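Local coordinates for isoflavone reductase (Medicago sativa, PDB 2GAS), which reduces achiral isoflavones to chiral isoflavanones with NADPH, giving the penultimate intermediate on the way to the alfalfa phytoalexin (-)-medicarpin, at residues 87-92 and 131-136; 108-113 and 147-152; 5-10 and 81-86. All coordinates share one frame; numbering follows the deposited sequence.

The three contacts lie around the cofactor end of one Rossmann-like domain. Contact 3 pairs the two central strands and carries Gly-9 and Pro-10 of the inferred NADP(+) site; contact 2, centred about 11 Å from it, continues from the next strand of the same sheet, Phe-109 O accepting from Cys-82 N at 2.8 Å. Contact 1 lies about 11 Å from contact 2 and 14 Å from contact 3, centre to centre. It holds Lys-133, the inferred proton acceptor, whose NZ donates to Glu-112 O of contact 2 at 3.0 Å, while Gln-92 OE1 takes Ser-111 N at 2.7 Å. The Lys-133 side chain is about 9 Å from that of Ile-14 in the NADP(+) loop.

Contact 1: residues 87-92 and 131-136; sequences LLIEDQ and EEKASI
Ile-89 points toward the helix bearing residues 131-136, and its two branches part there. CG2, anti to the backbone N, faces Glu-132, whose CG lies 3.4 Å from it. The other branch, bent at CG1, ends in CD1, which meets Lys-133 CE at 3.6 Å, the two side chains crossing at about a right angle. A branched aliphatic residue suits this place because it can touch both helix residues at once. Ile-136 comes from one turn further on and crosses Gln-92 nearly perpendicularly, its CG2 4.2 Å from Gln-92 CD; the amide OE1 accepts from Ser-111 N. Beside Ile-89, the carboxylates of Glu-90 and Glu-132 lie almost parallel, their planes 6° apart, with Glu-90 OE2 2.6 Å from Glu-132 OE2; such closeness would probably raise the pKa of one of them. An alanine in place of Glu-132 would remove CG and the carboxylate, and would probably leave Ile-89 CG2 and CB less well packed. Lys-133 runs extended past Ile-89 to Glu-112, where its NZ donates to the backbone O. The loop after strand 79-82 thus packs along Lys-133, the inferred proton acceptor, in the active site of an NmrA-type reductase.

Contact 2: residues 108-113 and 147-152; sequences FFPSEF and YTYLCC
Backbone bonds join the two segments at both ends, their overall directions only 15° apart. Thr-148 N donates to Phe-108 O at 3.2 Å, from above the carbonyl plane, beside a single bridge between Phe-108 and Tyr-147. Farther on, Phe-113 N reaches Leu-150 O at 2.8 Å, nearly along the C=O axis. Between these the chains diverge, and one water fills in: it donates to Pro-110 O and Thr-148 O and accepts from Leu-150 N, bridging three backbone groups that do not pair directly across the segments. Of the aromatic contacts, the clearest is CH-pi: Thr-148 CB stands over one face of Phe-109, 3.9 Å from the ring centroid, while Leu-150 CB lies at that ring's edge. Apolar packing completes the set. Pro-110 CG, rigid and compact, abuts the edge of Tyr-149 at CD2, 3.6 Å away, and Phe-113 CE2 meets Leu-150 CG at 4.0 Å. Glu-112 bends at chi2, its CG against Tyr-149 CA and CB, its OE1 forming a salt bridge with Arg-137 of helix 126-143. Strand 107-109, the edge of the five-stranded parallel sheet, so meets strand 148-151, with helix 92-102 against Phe-108 and helix 191-202 against Phe-109, Phe-113 and Leu-150.

Contact 3: residues 5-10 and 81-86; sequences ILILGP and ICAAGR
Peptide groups are the only flat groups that carry this contact, bonded N-H to C=O between two parallel strands. The sheet they form has Ile-7 and Ile-81 on one face and Leu-8 and Cys-82 on the other. Strands 5-8 and 79-82 are the central pair of a Rossmann fold, where the strand order switches from one half of the sheet to the other.

Three hydrogen bonds follow one another along the pair of strands. Ile-81 N gives to Leu-6 O at 2.9 Å and Leu-8 N to Ile-81 O at 2.8 Å, each nearly along the C=O axis; the last, from Ala-83 N to Leu-8 O at 3.1 Å, comes from 31° above the carbonyl plane as the strands end.

On the Ile-7 face, Ile-7 and Ile-81 lie side by side, pointing the same way. Ile-7 has CG1 beside the backbone N and turns again at chi2 (-53°), which sets its CD1 tightly on Ile-81 CB, 3.3 Å away. Ile-5 CG2 packs on the end of Ile-81, 3.6 Å from its CD1. Beta-branched residues suit these strands; Ile-7 and Ile-81 pack on Ile-18 and Ile-5 on Ser-22, all of helix 15-25. Across the sheet, Leu-8 touches Ile-95 and Cys-82 touches Gln-92, both of helix 92-102.

Past the strand, Gly-9 opens the glycine-rich loop inferred to bind NADP(+), with Gly-12 and Gly-15 farther along. Its positive phi (69°) is most easily taken by glycine, and, more tellingly, a beta carbon would sit tightly 3.2 Å from Ala-83 O. Ala-83 CB sits against Leu-8 O. Beyond the strand pairing, a single water spans the gap, donating to Gly-9 O at 2.9 Å and to Ala-84 O at 2.8 Å.

Contact 1: residues 87-92 and 131-136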
loop_
_atom_site.group_PDB
_atom_site.type_symbol
_atom_site.label_atom_id
_atom_site.label_comp_id
_atom_site.label_asym_id
_atom_site.label_seq_id
_atom_site.Cartn_x
_atom_site.Cartn_y
_atom_site.Cartn_z
ATOM N N LEU A 87 4.817 -5.212 -10.627
ATOM C CA LEU A 87 4.325 -4.460 -11.774
ATOM C C LEU A 87 4.851 -3.026 -11.786
ATOM O O LEU A 87 4.904 -2.367 -10.748
ATOM C CB LEU A 87 2.791 -4.454 -11.780
ATOM C CG LEU A 87 2.114 -5.829 -11.818
ATOM C CD1 LEU A 87 0.605 -5.663 -11.704
ATOM C CD2 LEU A 87 2.485 -6.557 -13.109
ATOM N N LEU A 88 5.248 -2.553 -12.965
ATOM C CA LEU A 88 5.756 -1.194 -13.118
ATOM C C LEU A 88 4.611 -0.194 -13.092
ATOM O O LEU A 88 3.561 -0.420 -13.690
ATOM C CB LEU A 88 6.500 -1.048 -14.442
ATOM C CG LEU A 88 7.778 -1.870 -14.599
ATOM C CD1 LEU A 88 8.307 -1.720 -16.016
ATOM C CD2 LEU A 88 8.804 -1.409 -13.582
ATOM N N ILE A 89 4.817 0.922 -12.404
ATOM C CA ILE A 89 3.782 1.941 -12.322
ATOM C C ILE A 89 3.345 2.375 -13.716
ATOM O O ILE A 89 2.155 2.408 -14.020
ATOM C CB ILE A 89 4.284 3.171 -11.537
ATOM C CG1 ILE A 89 4.528 2.782 -10.077
ATOM C CG2 ILE A 89 3.272 4.300 -11.607
ATOM C CD1 ILE A 89 3.307 2.219 -9.372
ATOM N N GLU A 90 4.317 2.680 -14.566
ATOM C CA GLU A 90 4.020 3.137 -15.917
ATOM C C GLU A 90 3.237 2.154 -16.781
ATOM O O GLU A 90 2.595 2.563 -17.749
ATOM C CB GLU A 90 5.309 3.546 -16.637
ATOM C CG GLU A 90 6.357 2.449 -16.770
ATOM C CD GLU A 90 7.281 2.333 -15.562
ATOM O OE1 GLU A 90 8.328 1.661 -15.696
ATOM O OE2 GLU A 90 6.974 2.901 -14.487
ATOM N N ASP A 91 3.280 0.866 -16.449
ATOM C CA ASP A 91 2.546 -0.120 -17.232
ATOM C C ASP A 91 1.033 -0.040 -17.025
ATOM O O ASP A 91 0.263 -0.692 -17.733
ATOM C CB ASP A 91 3.043 -1.538 -16.936
ATOM C CG ASP A 91 4.294 -1.895 -17.726
ATOM O OD1 ASP A 91 4.562 -1.230 -18.752
ATOM O OD2 ASP A 91 5.004 -2.843 -17.335
ATOM N N GLN A 92 0.593 0.766 -16.067
ATOM C CA GLN A 92 -0.839 0.897 -15.846
ATOM C C GLN A 92 -1.488 1.600 -17.034
ATOM O O GLN A 92 -2.707 1.623 -17.155
ATOM C CB GLN A 92 -1.121 1.657 -14.550
ATOM C CG GLN A 92 -0.726 0.853 -13.322
ATOM C CD GLN A 92 -0.928 1.612 -12.035
ATOM O OE1 GLN A 92 -1.938 1.444 -11.352
ATOM N NE2 GLN A 92 0.032 2.464 -11.699
ATOM N N GLU A 131 5.330 11.324 -8.111
ATOM C CA GLU A 131 4.794 12.061 -9.250
ATOM C C GLU A 131 4.367 11.136 -10.380
ATOM O O GLU A 131 3.424 11.447 -11.113
ATOM C CB GLU A 131 5.813 13.083 -9.761
ATOM C CG GLU A 131 5.926 14.318 -8.874
ATOM C CD GLU A 131 4.567 14.934 -8.542
ATOM O OE1 GLU A 131 3.761 15.163 -9.469
ATOM O OE2 GLU A 131 4.299 15.195 -7.351
ATOM N N GLU A 132 5.057 10.010 -10.526
ATOM C CA GLU A 132 4.702 9.052 -11.564
ATOM C C GLU A 132 3.322 8.476 -11.247
ATOM O O GLU A 132 2.504 8.265 -12.142
ATOM C CB GLU A 132 5.747 7.936 -11.641
ATOM C CG GLU A 132 5.373 6.794 -12.570
ATOM C CD GLU A 132 6.545 5.875 -12.866
ATOM O OE1 GLU A 132 7.323 5.577 -11.934
ATOM O OE2 GLU A 132 6.678 5.442 -14.029
ATOM N N LYS A 133 3.061 8.226 -9.967
ATOM C CA LYS A 133 1.758 7.701 -9.572
ATOM C C LYS A 133 0.691 8.781 -9.759
ATOM O O LYS A 133 -0.430 8.488 -10.171
ATOM C CB LYS A 133 1.786 7.229 -8.113
ATOM C CG LYS A 133 2.648 5.998 -7.884
ATOM C CD LYS A 133 2.405 5.413 -6.501
ATOM C CE LYS A 133 3.140 4.096 -6.335
ATOM N NZ LYS A 133 2.722 3.378 -5.098
ATOM N N ALA A 134 1.039 10.031 -9.462
ATOM C CA ALA A 134 0.093 11.123 -9.633
ATOM C C ALA A 134 -0.265 11.259 -11.111
ATOM O O ALA A 134 -1.408 11.551 -11.454
ATOM C CB ALA A 134 0.681 12.429 -9.112
ATOM N N SER A 135 0.715 11.043 -11.983
ATOM C CA SER A 135 0.459 11.138 -13.418
ATOM C C SER A 135 -0.556 10.089 -13.844
ATOM O O SER A 135 -1.412 10.346 -14.695
ATOM C CB SER A 135 1.758 10.966 -14.205
ATOM O OG SER A 135 2.558 12.125 -14.084
ATOM N N ILE A 136 -0.460 8.900 -13.258
ATOM C CA ILE A 136 -1.405 7.841 -13.572
ATOM C C ILE A 136 -2.806 8.242 -13.112
ATOM O O ILE A 136 -3.797 7.945 -13.780
ATOM C CB ILE A 136 -0.963 6.510 -12.934
ATOM C CG1 ILE A 136 0.244 5.977 -13.711
ATOM C CG2 ILE A 136 -2.098 5.495 -12.954
ATOM C CD1 ILE A 136 0.677 4.625 -13.295
#

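Contact 2: residues 108-113 and 147-152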
loop_
_atom_site.group_PDB
_atom_site.type_symbol
_atom_site.label_atom_id
_atom_site.label_comp_id
_atom_site.label_asym_id
_atom_site.label_seq_id
_atom_site.Cartn_x
_atom_site.Cartn_y
_atom_site.Cartn_z
ATOM N N PHE A 108 -11.819 0.942 -10.692
ATOM C CA PHE A 108 -10.418 0.585 -10.872
ATOM C C PHE A 108 -9.585 1.132 -9.728
ATOM O O PHE A 108 -9.684 2.315 -9.393
ATOM C CB PHE A 108 -9.884 1.144 -12.199
ATOM C CG PHE A 108 -8.391 0.980 -12.386
ATOM C CD1 PHE A 108 -7.770 -0.245 -12.153
ATOM C CD2 PHE A 108 -7.612 2.044 -12.838
ATOM C CE1 PHE A 108 -6.398 -0.402 -12.371
ATOM C CE2 PHE A 108 -6.243 1.890 -13.058
ATOM C CZ PHE A 108 -5.638 0.675 -12.827
ATOM N N PHE A 109 -8.792 0.254 -9.114
ATOM C CA PHE A 109 -7.886 0.633 -8.037
ATOM C C PHE A 109 -6.476 0.614 -8.603
ATOM O O PHE A 109 -5.915 -0.457 -8.828
ATOM C CB PHE A 109 -7.901 -0.376 -6.876
ATOM C CG PHE A 109 -9.076 -0.251 -5.947
ATOM C CD1 PHE A 109 -10.342 -0.676 -6.332
ATOM C CD2 PHE A 109 -8.899 0.236 -4.650
ATOM C CE1 PHE A 109 -11.418 -0.627 -5.443
ATOM C CE2 PHE A 109 -9.972 0.291 -3.747
ATOM C CZ PHE A 109 -11.231 -0.142 -4.142
ATOM N N PRO A 110 -5.887 1.789 -8.867
ATOM C CA PRO A 110 -4.523 1.745 -9.399
ATOM C C PRO A 110 -3.525 1.376 -8.297
ATOM O O PRO A 110 -3.893 1.263 -7.124
ATOM C CB PRO A 110 -4.316 3.158 -9.944
ATOM C CG PRO A 110 -5.206 3.991 -9.065
ATOM C CD PRO A 110 -6.448 3.148 -8.950
ATOM N N SER A 111 -2.265 1.197 -8.684
ATOM C CA SER A 111 -1.205 0.814 -7.758
ATOM C C SER A 111 -0.799 1.957 -6.830
ATOM O O SER A 111 0.225 2.612 -7.027
ATOM C CB SER A 111 0.010 0.307 -8.550
ATOM O OG SER A 111 1.019 -0.184 -7.689
ATOM N N GLU A 112 -1.621 2.183 -5.812
ATOM C CA GLU A 112 -1.384 3.233 -4.835
ATOM C C GLU A 112 -0.773 2.556 -3.617
ATOM O O GLU A 112 0.420 2.270 -3.601
ATOM C CB GLU A 112 -2.712 3.909 -4.490
ATOM C CG GLU A 112 -3.301 4.743 -5.639
ATOM C CD GLU A 112 -2.681 6.123 -5.728
ATOM O OE1 GLU A 112 -2.189 6.611 -4.687
ATOM O OE2 GLU A 112 -2.700 6.731 -6.824
ATOM N N PHE A 113 -1.597 2.297 -2.608
ATOM C CA PHE A 113 -1.148 1.602 -1.407
ATOM C C PHE A 113 0.038 2.233 -0.685
ATOM O O PHE A 113 0.955 1.544 -0.220
ATOM C CB PHE A 113 -0.858 0.135 -1.759
ATOM C CG PHE A 113 -2.028 -0.563 -2.391
ATOM C CD1 PHE A 113 -2.108 -0.709 -3.776
ATOM C CD2 PHE A 113 -3.098 -0.999 -1.607
ATOM C CE1 PHE A 113 -3.234 -1.267 -4.375
ATOM C CE2 PHE A 113 -4.230 -1.559 -2.201
ATOM C CZ PHE A 113 -4.298 -1.692 -3.590
ATOM N N TYR A 147 -12.797 5.334 -10.344
ATOM C CA TYR A 147 -11.649 4.955 -9.530
ATOM C C TYR A 147 -11.761 5.082 -8.017
ATOM O O TYR A 147 -12.699 5.661 -7.481
ATOM C CB TYR A 147 -10.449 5.808 -9.954
ATOM C CG TYR A 147 -10.667 7.295 -9.722
ATOM C CD1 TYR A 147 -11.240 8.099 -10.706
ATOM C CD2 TYR A 147 -10.327 7.894 -8.502
ATOM C CE1 TYR A 147 -11.466 9.461 -10.491
ATOM C CE2 TYR A 147 -10.556 9.259 -8.275
ATOM C CZ TYR A 147 -11.124 10.032 -9.279
ATOM O OH TYR A 147 -11.347 11.377 -9.081
ATOM N N THR A 148 -10.770 4.504 -7.346
ATOM C CA THR A 148 -10.611 4.616 -5.900
ATOM C C THR A 148 -9.107 4.525 -5.663
ATOM O O THR A 148 -8.452 3.593 -6.136
ATOM C CB THR A 148 -11.312 3.502 -5.104
ATOM O OG1 THR A 148 -12.729 3.594 -5.294
ATOM C CG2 THR A 148 -11.008 3.663 -3.602
ATOM N N TYR A 149 -8.561 5.517 -4.970
ATOM C CA TYR A 149 -7.133 5.551 -4.659
ATOM C C TYR A 149 -7.009 5.116 -3.208
ATOM O O TYR A 149 -7.456 5.823 -2.309
ATOM C CB TYR A 149 -6.585 6.970 -4.821
ATOM C CG TYR A 149 -6.810 7.569 -6.192
ATOM C CD1 TYR A 149 -7.053 8.931 -6.337
ATOM C CD2 TYR A 149 -6.756 6.779 -7.344
ATOM C CE1 TYR A 149 -7.239 9.500 -7.600
ATOM C CE2 TYR A 149 -6.939 7.338 -8.607
ATOM C CZ TYR A 149 -7.178 8.694 -8.723
ATOM O OH TYR A 149 -7.354 9.246 -9.974
ATOM N N LEU A 150 -6.408 3.952 -2.985
ATOM C CA LEU A 150 -6.269 3.416 -1.632
ATOM C C LEU A 150 -4.952 3.897 -1.027
ATOM O O LEU A 150 -3.884 3.387 -1.343
ATOM C CB LEU A 150 -6.328 1.886 -1.681
ATOM C CG LEU A 150 -6.652 1.079 -0.412
ATOM C CD1 LEU A 150 -5.585 1.314 0.652
ATOM C CD2 LEU A 150 -8.021 1.468 0.111
ATOM N N CYS A 151 -5.044 4.902 -0.163
ATOM C CA CYS A 151 -3.871 5.484 0.478
ATOM C C CYS A 151 -3.763 4.935 1.896
ATOM O O CYS A 151 -4.338 5.487 2.838
ATOM C CB CYS A 151 -4.009 7.008 0.485
ATOM S SG CYS A 151 -4.335 7.683 -1.172
ATOM N N CYS A 152 -3.018 3.842 2.034
ATOM C CA CYS A 152 -2.859 3.170 3.325
ATOM C C CYS A 152 -1.640 3.605 4.116
ATOM O O CYS A 152 -1.388 3.093 5.207
ATOM C CB CYS A 152 -2.806 1.657 3.118
ATOM S SG CYS A 152 -1.432 1.117 2.067
HETATM O O HOH W 1 -5.919 2.424 -5.367
#

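Contact 3: residues 5-10 and 81-86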
loop_
_atom_site.group_PDB
_atom_site.type_symbol
_atom_site.label_atom_id
_atom_site.label_comp_id
_atom_site.label_asym_id
_atom_site.label_seq_id
_atom_site.Cartn_x
_atom_site.Cartn_y
_atom_site.Cartn_z
ATOM N N ILE A 5 -14.347 -9.320 -8.423
ATOM C CA ILE A 5 -13.096 -8.586 -8.250
ATOM C C ILE A 5 -11.865 -9.301 -8.813
ATOM O O ILE A 5 -11.576 -10.445 -8.452
ATOM C CB ILE A 5 -12.861 -8.298 -6.740
ATOM C CG1 ILE A 5 -14.061 -7.535 -6.169
ATOM C CG2 ILE A 5 -11.570 -7.486 -6.539
ATOM C CD1 ILE A 5 -13.986 -7.280 -4.676
ATOM N N LEU A 6 -11.143 -8.608 -9.692
ATOM C CA LEU A 6 -9.932 -9.141 -10.310
ATOM C C LEU A 6 -8.712 -8.467 -9.695
ATOM O O LEU A 6 -8.623 -7.236 -9.665
ATOM C CB LEU A 6 -9.937 -8.868 -11.818
ATOM C CG LEU A 6 -8.644 -9.215 -12.565
ATOM C CD1 LEU A 6 -8.365 -10.711 -12.462
ATOM C CD2 LEU A 6 -8.773 -8.792 -14.024
ATOM N N ILE A 7 -7.776 -9.277 -9.221
ATOM C CA ILE A 7 -6.558 -8.761 -8.613
ATOM C C ILE A 7 -5.347 -9.000 -9.502
ATOM O O ILE A 7 -5.023 -10.144 -9.833
ATOM C CB ILE A 7 -6.276 -9.431 -7.242
ATOM C CG1 ILE A 7 -7.422 -9.142 -6.270
ATOM C CG2 ILE A 7 -4.934 -8.952 -6.687
ATOM C CD1 ILE A 7 -7.737 -7.679 -6.127
ATOM N N LEU A 8 -4.691 -7.913 -9.901
ATOM C CA LEU A 8 -3.476 -7.996 -10.705
ATOM C C LEU A 8 -2.346 -7.981 -9.670
ATOM O O LEU A 8 -2.441 -7.274 -8.661
ATOM C CB LEU A 8 -3.384 -6.789 -11.641
ATOM C CG LEU A 8 -4.656 -6.500 -12.450
ATOM C CD1 LEU A 8 -4.447 -5.257 -13.303
ATOM C CD2 LEU A 8 -5.008 -7.687 -13.324
ATOM N N GLY A 9 -1.296 -8.768 -9.911
ATOM C CA GLY A 9 -0.193 -8.880 -8.965
ATOM C C GLY A 9 -0.695 -9.616 -7.726
ATOM O O GLY A 9 -0.308 -9.292 -6.606
ATOM N N PRO A 10 -1.532 -10.651 -7.905
ATOM C CA PRO A 10 -2.095 -11.418 -6.792
ATOM C C PRO A 10 -1.138 -12.145 -5.847
ATOM O O PRO A 10 -1.490 -12.394 -4.690
ATOM C CB PRO A 10 -3.059 -12.374 -7.496
ATOM C CG PRO A 10 -2.343 -12.667 -8.766
ATOM C CD PRO A 10 -1.862 -11.293 -9.192
ATOM N N ILE A 81 -8.242 -4.400 -9.484
ATOM C CA ILE A 81 -7.313 -3.880 -8.487
ATOM C C ILE A 81 -5.876 -4.177 -8.889
ATOM O O ILE A 81 -5.498 -5.337 -9.031
ATOM C CB ILE A 81 -7.570 -4.514 -7.108
ATOM C CG1 ILE A 81 -9.007 -4.216 -6.669
ATOM C CG2 ILE A 81 -6.565 -3.979 -6.091
ATOM C CD1 ILE A 81 -9.409 -4.861 -5.351
ATOM N N CYS A 82 -5.081 -3.127 -9.085
ATOM C CA CYS A 82 -3.678 -3.313 -9.441
ATOM C C CYS A 82 -2.865 -3.245 -8.151
ATOM O O CYS A 82 -2.499 -2.163 -7.684
ATOM C CB CYS A 82 -3.220 -2.225 -10.409
ATOM S SG CYS A 82 -1.617 -2.593 -11.131
ATOM N N ALA A 83 -2.594 -4.410 -7.570
ATOM C CA ALA A 83 -1.848 -4.488 -6.322
ATOM C C ALA A 83 -0.396 -4.087 -6.514
ATOM O O ALA A 83 0.270 -4.549 -7.445
ATOM C CB ALA A 83 -1.934 -5.903 -5.754
ATOM N N ALA A 84 0.090 -3.224 -5.627
ATOM C CA ALA A 84 1.466 -2.757 -5.697
ATOM C C ALA A 84 2.442 -3.920 -5.547
ATOM O O ALA A 84 2.202 -4.852 -4.775
ATOM C CB ALA A 84 1.720 -1.715 -4.618
ATOM N N GLY A 85 3.541 -3.857 -6.290
ATOM C CA GLY A 85 4.542 -4.907 -6.231
ATOM C C GLY A 85 5.488 -4.888 -7.419
ATOM O O GLY A 85 6.051 -3.845 -7.756
ATOM N N ARG A 86 5.644 -6.044 -8.059
ATOM C CA ARG A 86 6.528 -6.203 -9.214
ATOM C C ARG A 86 6.118 -5.387 -10.433
ATOM O O ARG A 86 6.972 -4.934 -11.196
ATOM C CB ARG A 86 6.598 -7.681 -9.619
ATOM C CG ARG A 86 7.526 -7.966 -10.796
ATOM C CD ARG A 86 7.494 -9.440 -11.192
ATOM N NE ARG A 86 6.312 -9.792 -11.978
ATOM C CZ ARG A 86 6.127 -9.436 -13.246
ATOM N NH1 ARG A 86 5.021 -9.799 -13.888
ATOM N NH2 ARG A 86 7.050 -8.724 -13.877
HETATM O O HOH W 2 1.051 -7.439 -4.914
#